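Local coordinates for putative transcriptional regulator TRANSCRIPTION REGULATOR protein (Rhizobium meliloti, PDB 5NLA), which binds c-di-GMP by a PilZ-like mechanism and, as an AraC-like transcriptional activator, regulates extracellular polysaccharide production, probably through sequence-specific DNA binding, at residues L97-V103 with A167-M173; L128-R133 with T145-E149; S134-A138 with P158-R162. All coordinates share one frame; numbering follows the deposited sequence.

Contact 1 (L97-V103 with A167-M173)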
loop_
_atom_site.group_PDB
_atom_site.type_symbol
_atom_site.label_atom_id
_atom_site.label_comp_id
_atom_site.label_asym_id
_atom_site.label_seq_id
_atom_site.Cartn_x
_atom_site.Cartn_y
_atom_site.Cartn_z
ATOM N N LEU A 97 -6.163 6.897 4.784
ATOM C CA LEU A 97 -5.055 6.039 5.210
ATOM C C LEU A 97 -5.574 4.798 5.960
ATOM O O LEU A 97 -6.292 4.931 6.956
ATOM C CB LEU A 97 -4.104 6.863 6.096
ATOM C CG LEU A 97 -2.860 6.228 6.722
ATOM C CD1 LEU A 97 -1.853 7.293 7.138
ATOM C CD2 LEU A 97 -3.218 5.358 7.915
ATOM N N LEU A 98 -5.203 3.609 5.473
ATOM C CA LEU A 98 -5.646 2.331 6.041
ATOM C C LEU A 98 -4.549 1.689 6.906
ATOM O O LEU A 98 -3.427 1.445 6.434
ATOM C CB LEU A 98 -6.053 1.358 4.921
ATOM C CG LEU A 98 -6.647 0.007 5.368
ATOM C CD1 LEU A 98 -8.074 0.151 5.852
ATOM C CD2 LEU A 98 -6.606 -1.035 4.267
ATOM N N ILE A 99 -4.895 1.409 8.163
ATOM C CA ILE A 99 -4.045 0.639 9.074
ATOM C C ILE A 99 -4.512 -0.812 9.023
ATOM O O ILE A 99 -5.704 -1.081 9.209
ATOM C CB ILE A 99 -4.177 1.094 10.548
ATOM C CG1 ILE A 99 -4.098 2.623 10.686
ATOM C CG2 ILE A 99 -3.128 0.399 11.419
ATOM C CD1 ILE A 99 -2.765 3.204 10.299
ATOM N N VAL A 100 -3.586 -1.739 8.792
ATOM C CA VAL A 100 -3.902 -3.171 8.819
ATOM C C VAL A 100 -2.988 -3.921 9.783
ATOM O O VAL A 100 -1.772 -3.873 9.648
ATOM C CB VAL A 100 -3.814 -3.789 7.414
ATOM C CG1 VAL A 100 -3.935 -5.312 7.471
ATOM C CG2 VAL A 100 -4.890 -3.183 6.523
ATOM N N GLN A 101 -3.592 -4.596 10.756
ATOM C CA GLN A 101 -2.881 -5.535 11.624
ATOM C C GLN A 101 -2.944 -6.927 10.994
ATOM O O GLN A 101 -4.024 -7.510 10.866
ATOM C CB GLN A 101 -3.490 -5.543 13.021
ATOM C CG GLN A 101 -3.257 -4.238 13.788
ATOM C CD GLN A 101 -4.201 -4.036 14.966
ATOM O OE1 GLN A 101 -5.427 -4.005 14.805
ATOM N NE2 GLN A 101 -3.633 -3.864 16.150
ATOM N N GLN A 102 -1.784 -7.440 10.590
ATOM C CA GLN A 102 -1.671 -8.735 9.937
ATOM C C GLN A 102 -0.949 -9.757 10.819
ATOM O O GLN A 102 0.128 -9.473 11.359
ATOM C CB GLN A 102 -0.886 -8.565 8.650
ATOM C CG GLN A 102 -0.763 -9.821 7.810
ATOM C CD GLN A 102 -0.310 -9.507 6.405
ATOM O OE1 GLN A 102 -0.839 -10.049 5.425
ATOM N NE2 GLN A 102 0.661 -8.608 6.290
ATOM N N VAL A 103 -1.540 -10.940 10.953
ATOM C CA VAL A 103 -0.851 -12.090 11.531
ATOM C C VAL A 103 -0.965 -13.224 10.529
ATOM O O VAL A 103 -2.063 -13.577 10.112
ATOM C CB VAL A 103 -1.457 -12.517 12.881
ATOM C CG1 VAL A 103 -0.726 -13.740 13.422
ATOM C CG2 VAL A 103 -1.396 -11.371 13.878
ATOM N N ALA A 167 4.030 -11.144 12.467
ATOM C CA ALA A 167 2.997 -10.211 12.894
ATOM C C ALA A 167 3.476 -8.850 12.458
ATOM O O ALA A 167 4.579 -8.439 12.809
ATOM C CB ALA A 167 2.833 -10.235 14.410
ATOM N N SER A 168 2.667 -8.152 11.689
ATOM C CA SER A 168 3.039 -6.824 11.259
ATOM C C SER A 168 1.906 -5.841 11.447
ATOM O O SER A 168 0.739 -6.224 11.593
ATOM C CB SER A 168 3.513 -6.831 9.795
ATOM O OG SER A 168 2.538 -7.356 8.917
ATOM N N ILE A 169 2.279 -4.567 11.469
ATOM C CA ILE A 169 1.321 -3.479 11.343
ATOM C C ILE A 169 1.671 -2.716 10.050
ATOM O O ILE A 169 2.824 -2.314 9.838
ATOM C CB ILE A 169 1.248 -2.617 12.630
ATOM C CG1 ILE A 169 0.119 -1.579 12.521
ATOM C CG2 ILE A 169 2.579 -1.954 12.948
ATOM C CD1 ILE A 169 -0.455 -1.153 13.860
ATOM N N LEU A 170 0.678 -2.594 9.169
ATOM C CA LEU A 170 0.862 -2.078 7.807
ATOM C C LEU A 170 0.072 -0.781 7.581
ATOM O O LEU A 170 -1.123 -0.727 7.866
ATOM C CB LEU A 170 0.367 -3.109 6.795
ATOM C CG LEU A 170 1.041 -4.480 6.641
ATOM C CD1 LEU A 170 0.273 -5.277 5.589
ATOM C CD2 LEU A 170 2.508 -4.361 6.249
ATOM N N LEU A 171 0.747 0.244 7.058
ATOM C CA LEU A 171 0.111 1.493 6.609
ATOM C C LEU A 171 -0.012 1.491 5.084
ATOM O O LEU A 171 0.972 1.263 4.366
ATOM C CB LEU A 171 0.954 2.711 7.005
ATOM C CG LEU A 171 1.403 2.854 8.454
ATOM C CD1 LEU A 171 2.339 4.044 8.608
ATOM C CD2 LEU A 171 0.200 2.994 9.365
ATOM N N PHE A 172 -1.220 1.742 4.597
ATOM C CA PHE A 172 -1.452 1.944 3.175
ATOM C C PHE A 172 -1.936 3.382 3.031
ATOM O O PHE A 172 -2.979 3.742 3.559
ATOM C CB PHE A 172 -2.508 0.985 2.647
ATOM C CG PHE A 172 -2.111 -0.469 2.686
ATOM C CD1 PHE A 172 -1.377 -1.031 1.648
ATOM C CD2 PHE A 172 -2.546 -1.308 3.729
ATOM C CE1 PHE A 172 -1.030 -2.383 1.666
ATOM C CE2 PHE A 172 -2.217 -2.665 3.745
ATOM C CZ PHE A 172 -1.454 -3.203 2.715
ATOM N N MET A 173 -1.150 4.194 2.330
ATOM C CA MET A 173 -1.396 5.631 2.188
ATOM C C MET A 173 -1.724 5.909 0.709
ATOM O O MET A 173 -0.952 5.505 -0.173
ATOM C CB MET A 173 -0.149 6.421 2.626
ATOM C CG MET A 173 0.094 6.447 4.145
ATOM S SD MET A 173 1.773 6.836 4.697
ATOM C CE MET A 173 2.580 5.416 3.999
#

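Contact 2 (L128-R133 with T145-E149)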
loop_
_atom_site.group_PDB
_atom_site.type_symbol
_atom_site.label_atom_id
_atom_site.label_comp_id
_atom_site.label_asym_id
_atom_site.label_seq_id
_atom_site.Cartn_x
_atom_site.Cartn_y
_atom_site.Cartn_z
ATOM N N LEU A 128 5.611 -2.458 9.401
ATOM C CA LEU A 128 6.483 -2.743 10.539
ATOM C C LEU A 128 6.286 -4.171 11.003
ATOM O O LEU A 128 5.154 -4.586 11.174
ATOM C CB LEU A 128 6.102 -1.839 11.701
ATOM C CG LEU A 128 6.856 -2.031 13.013
ATOM C CD1 LEU A 128 8.337 -1.730 12.825
ATOM C CD2 LEU A 128 6.230 -1.131 14.066
ATOM N N PHE A 129 7.372 -4.888 11.280
ATOM C CA PHE A 129 7.286 -6.257 11.820
ATOM C C PHE A 129 7.469 -6.240 13.334
ATOM O O PHE A 129 8.484 -5.739 13.834
ATOM C CB PHE A 129 8.343 -7.164 11.179
ATOM C CG PHE A 129 7.983 -7.632 9.792
ATOM C CD1 PHE A 129 7.762 -6.721 8.769
ATOM C CD2 PHE A 129 7.871 -8.975 9.509
ATOM C CE1 PHE A 129 7.424 -7.146 7.495
ATOM C CE2 PHE A 129 7.530 -9.408 8.243
ATOM C CZ PHE A 129 7.307 -8.494 7.232
ATOM N N ARG A 130 6.492 -6.785 14.058
ATOM C CA ARG A 130 6.656 -7.073 15.491
ATOM C C ARG A 130 7.553 -8.300 15.614
ATOM O O ARG A 130 8.508 -8.308 16.377
ATOM C CB ARG A 130 5.316 -7.347 16.187
ATOM C CG ARG A 130 4.198 -6.352 15.899
ATOM C CD ARG A 130 4.689 -4.929 16.059
ATOM N NE ARG A 130 3.599 -3.972 16.191
ATOM C CZ ARG A 130 3.772 -2.684 16.489
ATOM N NH1 ARG A 130 4.993 -2.191 16.690
ATOM N NH2 ARG A 130 2.716 -1.879 16.595
ATOM N N SER A 131 7.210 -9.334 14.853
ATOM C CA SER A 131 8.007 -10.543 14.724
ATOM C C SER A 131 8.002 -11.039 13.282
ATOM O O SER A 131 7.115 -10.715 12.520
ATOM C CB SER A 131 7.435 -11.629 15.616
ATOM O OG SER A 131 6.127 -11.967 15.196
ATOM N N GLY A 132 8.989 -11.857 12.949
ATOM C CA GLY A 132 9.152 -12.423 11.626
ATOM C C GLY A 132 10.153 -11.637 10.802
ATOM O O GLY A 132 10.724 -10.650 11.252
ATOM N N ARG A 133 10.322 -12.069 9.564
ATOM C CA ARG A 133 11.333 -11.569 8.661
ATOM C C ARG A 133 10.753 -11.750 7.283
ATOM O O ARG A 133 10.146 -12.785 7.012
ATOM C CB ARG A 133 12.644 -12.352 8.780
ATOM C CG ARG A 133 13.373 -12.062 10.068
ATOM C CD ARG A 133 14.811 -12.577 10.125
ATOM N NE ARG A 133 15.539 -11.902 11.208
ATOM C CZ ARG A 133 16.012 -10.651 11.153
ATOM N NH1 ARG A 133 15.878 -9.905 10.054
ATOM N NH2 ARG A 133 16.643 -10.132 12.201
ATOM N N THR A 145 13.716 -7.382 5.871
ATOM C CA THR A 145 13.069 -6.627 6.928
ATOM C C THR A 145 12.870 -7.599 8.059
ATOM O O THR A 145 12.249 -8.636 7.866
ATOM C CB THR A 145 11.680 -6.104 6.486
ATOM O OG1 THR A 145 11.812 -5.177 5.388
ATOM C CG2 THR A 145 10.959 -5.410 7.644
ATOM N N GLY A 146 13.398 -7.276 9.233
ATOM C CA GLY A 146 13.230 -8.107 10.420
ATOM C C GLY A 146 12.472 -7.394 11.512
ATOM O O GLY A 146 12.061 -6.254 11.331
ATOM N N PRO A 147 12.316 -8.050 12.678
ATOM C CA PRO A 147 11.564 -7.467 13.798
ATOM C C PRO A 147 12.010 -6.045 14.146
ATOM O O PRO A 147 13.211 -5.751 14.151
ATOM C CB PRO A 147 11.867 -8.425 14.953
ATOM C CG PRO A 147 12.174 -9.726 14.284
ATOM C CD PRO A 147 12.958 -9.322 13.075
ATOM N N GLY A 148 11.029 -5.175 14.386
ATOM C CA GLY A 148 11.275 -3.787 14.749
ATOM C C GLY A 148 11.750 -2.919 13.611
ATOM O O GLY A 148 12.209 -1.813 13.854
ATOM N N GLU A 149 11.632 -3.402 12.373
ATOM C CA GLU A 149 12.000 -2.632 11.183
ATOM C C GLU A 149 10.808 -2.476 10.260
ATOM O O GLU A 149 9.885 -3.303 10.284
ATOM C CB GLU A 149 13.090 -3.343 10.395
ATOM C CG GLU A 149 14.313 -3.737 11.187
ATOM C CD GLU A 149 15.439 -4.161 10.273
ATOM O OE1 GLU A 149 15.282 -5.191 9.578
ATOM O OE2 GLU A 149 16.464 -3.445 10.233
#

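Contact 3 (S134-A138 with P158-R162)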
loop_
_atom_site.group_PDB
_atom_site.type_symbol
_atom_site.label_atom_id
_atom_site.label_comp_id
_atom_site.label_asym_id
_atom_site.label_seq_id
_atom_site.Cartn_x
_atom_site.Cartn_y
_atom_site.Cartn_z
ATOM N N SER A 134 10.892 -10.737 6.429
ATOM C CA SER A 134 10.565 -10.900 5.029
ATOM C C SER A 134 11.824 -10.683 4.219
ATOM O O SER A 134 12.787 -10.143 4.711
ATOM C CB SER A 134 9.447 -9.964 4.614
ATOM O OG SER A 134 9.895 -8.624 4.575
ATOM N N TRP A 135 11.816 -11.181 2.996
ATOM C CA TRP A 135 12.876 -10.952 2.037
ATOM C C TRP A 135 12.165 -10.589 0.765
ATOM O O TRP A 135 11.310 -11.355 0.308
ATOM C CB TRP A 135 13.690 -12.217 1.830
ATOM C CG TRP A 135 14.509 -12.618 3.032
ATOM C CD1 TRP A 135 15.813 -12.319 3.259
ATOM C CD2 TRP A 135 14.068 -13.391 4.160
ATOM N NE1 TRP A 135 16.225 -12.859 4.451
ATOM C CE2 TRP A 135 15.176 -13.521 5.031
ATOM C CE3 TRP A 135 12.850 -13.985 4.521
ATOM C CZ2 TRP A 135 15.106 -14.231 6.245
ATOM C CZ3 TRP A 135 12.779 -14.684 5.728
ATOM C CH2 TRP A 135 13.906 -14.802 6.573
ATOM N N THR A 136 12.465 -9.414 0.214
ATOM C CA THR A 136 11.710 -8.915 -0.938
ATOM C C THR A 136 12.575 -8.429 -2.096
ATOM O O THR A 136 13.390 -7.509 -1.954
ATOM C CB THR A 136 10.725 -7.809 -0.537
ATOM O OG1 THR A 136 10.157 -8.114 0.744
ATOM C CG2 THR A 136 9.602 -7.695 -1.583
ATOM N N GLU A 137 12.355 -9.062 -3.245
ATOM C CA GLU A 137 12.991 -8.691 -4.487
ATOM C C GLU A 137 12.150 -7.648 -5.225
ATOM O O GLU A 137 10.919 -7.755 -5.303
ATOM C CB GLU A 137 13.141 -9.918 -5.371
ATOM C CG GLU A 137 14.150 -9.728 -6.476
ATOM C CD GLU A 137 13.644 -10.247 -7.795
ATOM O OE1 GLU A 137 13.552 -11.487 -7.938
ATOM O OE2 GLU A 137 13.312 -9.405 -8.675
ATOM N N ALA A 138 12.828 -6.643 -5.764
ATOM C CA ALA A 138 12.210 -5.654 -6.643
ATOM C C ALA A 138 13.318 -4.970 -7.390
ATOM O O ALA A 138 14.284 -4.511 -6.771
ATOM C CB ALA A 138 11.425 -4.634 -5.848
ATOM N N PRO A 158 6.204 -3.646 -9.223
ATOM C CA PRO A 158 6.142 -5.060 -8.878
ATOM C C PRO A 158 7.187 -5.469 -7.853
ATOM O O PRO A 158 8.212 -4.802 -7.699
ATOM C CB PRO A 158 6.379 -5.774 -10.208
ATOM C CG PRO A 158 7.079 -4.789 -11.071
ATOM C CD PRO A 158 6.709 -3.419 -10.593
ATOM N N TYR A 159 6.876 -6.546 -7.135
ATOM C CA TYR A 159 7.796 -7.174 -6.204
ATOM C C TYR A 159 7.453 -8.654 -5.955
ATOM O O TYR A 159 6.291 -9.062 -6.025
ATOM C CB TYR A 159 7.838 -6.393 -4.896
ATOM C CG TYR A 159 6.531 -6.313 -4.129
ATOM C CD1 TYR A 159 6.206 -7.250 -3.137
ATOM C CD2 TYR A 159 5.651 -5.286 -4.349
ATOM C CE1 TYR A 159 5.024 -7.164 -2.412
ATOM C CE2 TYR A 159 4.463 -5.187 -3.633
ATOM C CZ TYR A 159 4.149 -6.126 -2.668
ATOM O OH TYR A 159 2.961 -5.992 -1.983
ATOM N N ARG A 160 8.501 -9.434 -5.707
ATOM C CA ARG A 160 8.445 -10.857 -5.337
ATOM C C ARG A 160 9.048 -10.951 -3.940
ATOM O O ARG A 160 10.017 -10.257 -3.627
ATOM C CB ARG A 160 9.323 -11.712 -6.286
ATOM C CG ARG A 160 8.660 -12.160 -7.574
ATOM C CD ARG A 160 9.576 -12.145 -8.805
ATOM N NE ARG A 160 10.281 -10.863 -9.016
ATOM C CZ ARG A 160 9.727 -9.682 -9.358
ATOM N NH1 ARG A 160 8.409 -9.538 -9.563
ATOM N NH2 ARG A 160 10.522 -8.615 -9.496
ATOM N N GLY A 161 8.514 -11.828 -3.106
ATOM C CA GLY A 161 9.224 -12.173 -1.882
ATOM C C GLY A 161 8.686 -13.336 -1.091
ATOM O O GLY A 161 7.782 -14.048 -1.519
ATOM N N ARG A 162 9.282 -13.513 0.075
ATOM C CA ARG A 162 8.877 -14.531 1.029
ATOM C C ARG A 162 8.900 -13.917 2.412
ATOM O O ARG A 162 9.759 -13.071 2.710
ATOM C CB ARG A 162 9.852 -15.706 1.024
ATOM C CG ARG A 162 10.137 -16.343 -0.329
ATOM C CD ARG A 162 11.041 -17.578 -0.256
ATOM N NE ARG A 162 11.893 -17.596 0.935
ATOM C CZ ARG A 162 11.560 -18.116 2.131
ATOM N NH1 ARG A 162 10.370 -18.693 2.362
ATOM N NH2 ARG A 162 12.432 -18.046 3.133
#

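Contact 1 (L97-V103 with A167-M173)
Val100 meets Phe172 at the rim of its ring: CG2 lies close to the ring plane, 3.9 Å from Phe172 CE2, with the two side chains set at a slant. Leu98, from the same strand, runs alongside the phenyl group and points the same way, its CD2 4.1 Å from Phe172 CD2. With Phe172 CG anti to the carbonyl carbon (chi1 -65°), the ring edge at CD2 and CE2 lies beside Leu98 and Val100. Farther along this face, the extended chain of Gln102 carries its amide past Ser168 and slantwise against Leu170, whose CD1 lies 3.4 Å from Gln102 NE2. The same nitrogen gives a weak but nearly straight hydrogen bond of 3.5 Å to Ser168 OG, so the buried serine hydroxyl has a polar neighbour in an otherwise largely apolar row. On the reverse face, Ile99 CG2 lies 3.9 Å from Ile169 CD1, the two side chains passing at an angle, and the aliphatic part of Gln101 lies alongside Ile169. The amide of Gln101 turns to Trp92 and Glu209, while helix 196-211 packs Met208 on Ile99 and Ile205 on Ile169 and Leu171. At the end of the pairing Leu97 and Met173 lie side by side, Leu97 CD1 3.7 Å from Met173 CG. Beneath the side chains, three reciprocal pairs of backbone hydrogen bonds join Leu98 with Phe172, Val100 with Leu170 and Gln102 with Ser168; the strand axes run 4.7 Å apart with their directions 161° from each other. This is a regular antiparallel ladder between inner strands of a larger sheet, with one face packed on a helix, consistent with the beta-rich N-terminal regulatory domain of AraC-like proteins.

Contact 2 (L128-R133 with T145-E149)
Arg133 lays its side chain across Pro147 at about a right angle. Its CB begins near the carbonyl at the end of strand 141-145, 3.8 Å from Thr145 O; CG then passes Gly146 CA at 4.0 Å and comes about as near to Pro147 CD. The chain is extended from CG to NE, and the last torsion (chi4 -77°) turns the guanidinium so that one face lies over the proline: Pro147 CD stands above its centre, 3.8 Å from CZ. NH2 stays on the proline, whereas NH1 lies beside Gly146, which has no side chain in the way, and makes its salt bridge with Glu144. Glu149 is near but not in contact with this charge; its OE1 instead uses the anti lone pair to take the N-H of Gly146 at 2.8 Å. That side-chain bond spans a type II turn from Gly146 to Glu149, which also has the backbone bond Glu149 N to Gly146 O, with Pro147 and then Gly148, whose phi is positive, at its corners. The backbone of Phe129 grips the turn twice, N to Glu149 O at 3.1 Å and O to Gly148 N at 2.7 Å. Phe129 also crosses Thr145 nearly perpendicularly, CD1 3.6 Å from the methyl CG2. The turn links strand 141-145 to strand 150-154, whose Phe150 and Phe151 pack on Leu128 and Phe129. On the other flank Arg130 and Ser131 form a classic beta bulge against Ala167 of strand 166-173, and Arg130 reaches Asn206 of helix 196-211.

Contact 3 (S134-A138 with P158-R162)
Glu137 and Arg160 form the salt bridge of this strand pair, on the face that also carries Trp135 and Arg162. Arg160 NH2 donates to Glu137 OE2 at 3.0 Å, and NE adds a weak bond to the same oxygen. The oxygen lies in the guanidinium plane but is approached from above its own carboxylate plane; the two flat groups are 62° apart, so this is not a coplanar, two-pronged pairing. With an alanine here the guanidinium of Arg160 would lose this carboxylate and is likely to be left freer to turn, its other ion pair, to Glu110, being long and weak. Backbone hydrogen bonds pair Trp135 with Arg162 and Glu137 with Arg160, both reciprocally, with Thr136 opposite Gly161 as the non-hydrogen-bonded pair between them. The ladder joins inner strands of a five-stranded antiparallel sheet, flanked by strands 107-111 and 141-145. At Gly161 a side chain would run into Trp135 O. Packing on the reverse face is apolar: Thr136 CG2 lies 3.8 Å from Tyr159 CD1, and Ala138 CB lies 4.1 Å from Tyr159 CB. Thr136 OG1 is hydrogen-bonded to Tyr109, and the Tyr159 ring has a cation-pi partner in Arg153.

Contact 1 is buried and nearest the centre of the chain, whereas contacts 2 and 3 lie farther out and are partly exposed. Contacts 1 and 2 both reach the seven-stranded sheet, where strand 166-173 also neighbours strand 124-129; Ala167 O and Ile169 O probably accept bonds from Arg130 N and Leu128 N. Contact 3 belongs to the five-stranded sheet and does not touch contact 1, although strand 159-163 runs on to strand 166-173. Contact 2 bridges the two, touching contact 3 through Ser134. Chemistry follows place: aliphatic and aromatic packing inside, a glycine-proline turn with an arginine lying over its proline, and a salt bridge on the five-stranded sheet.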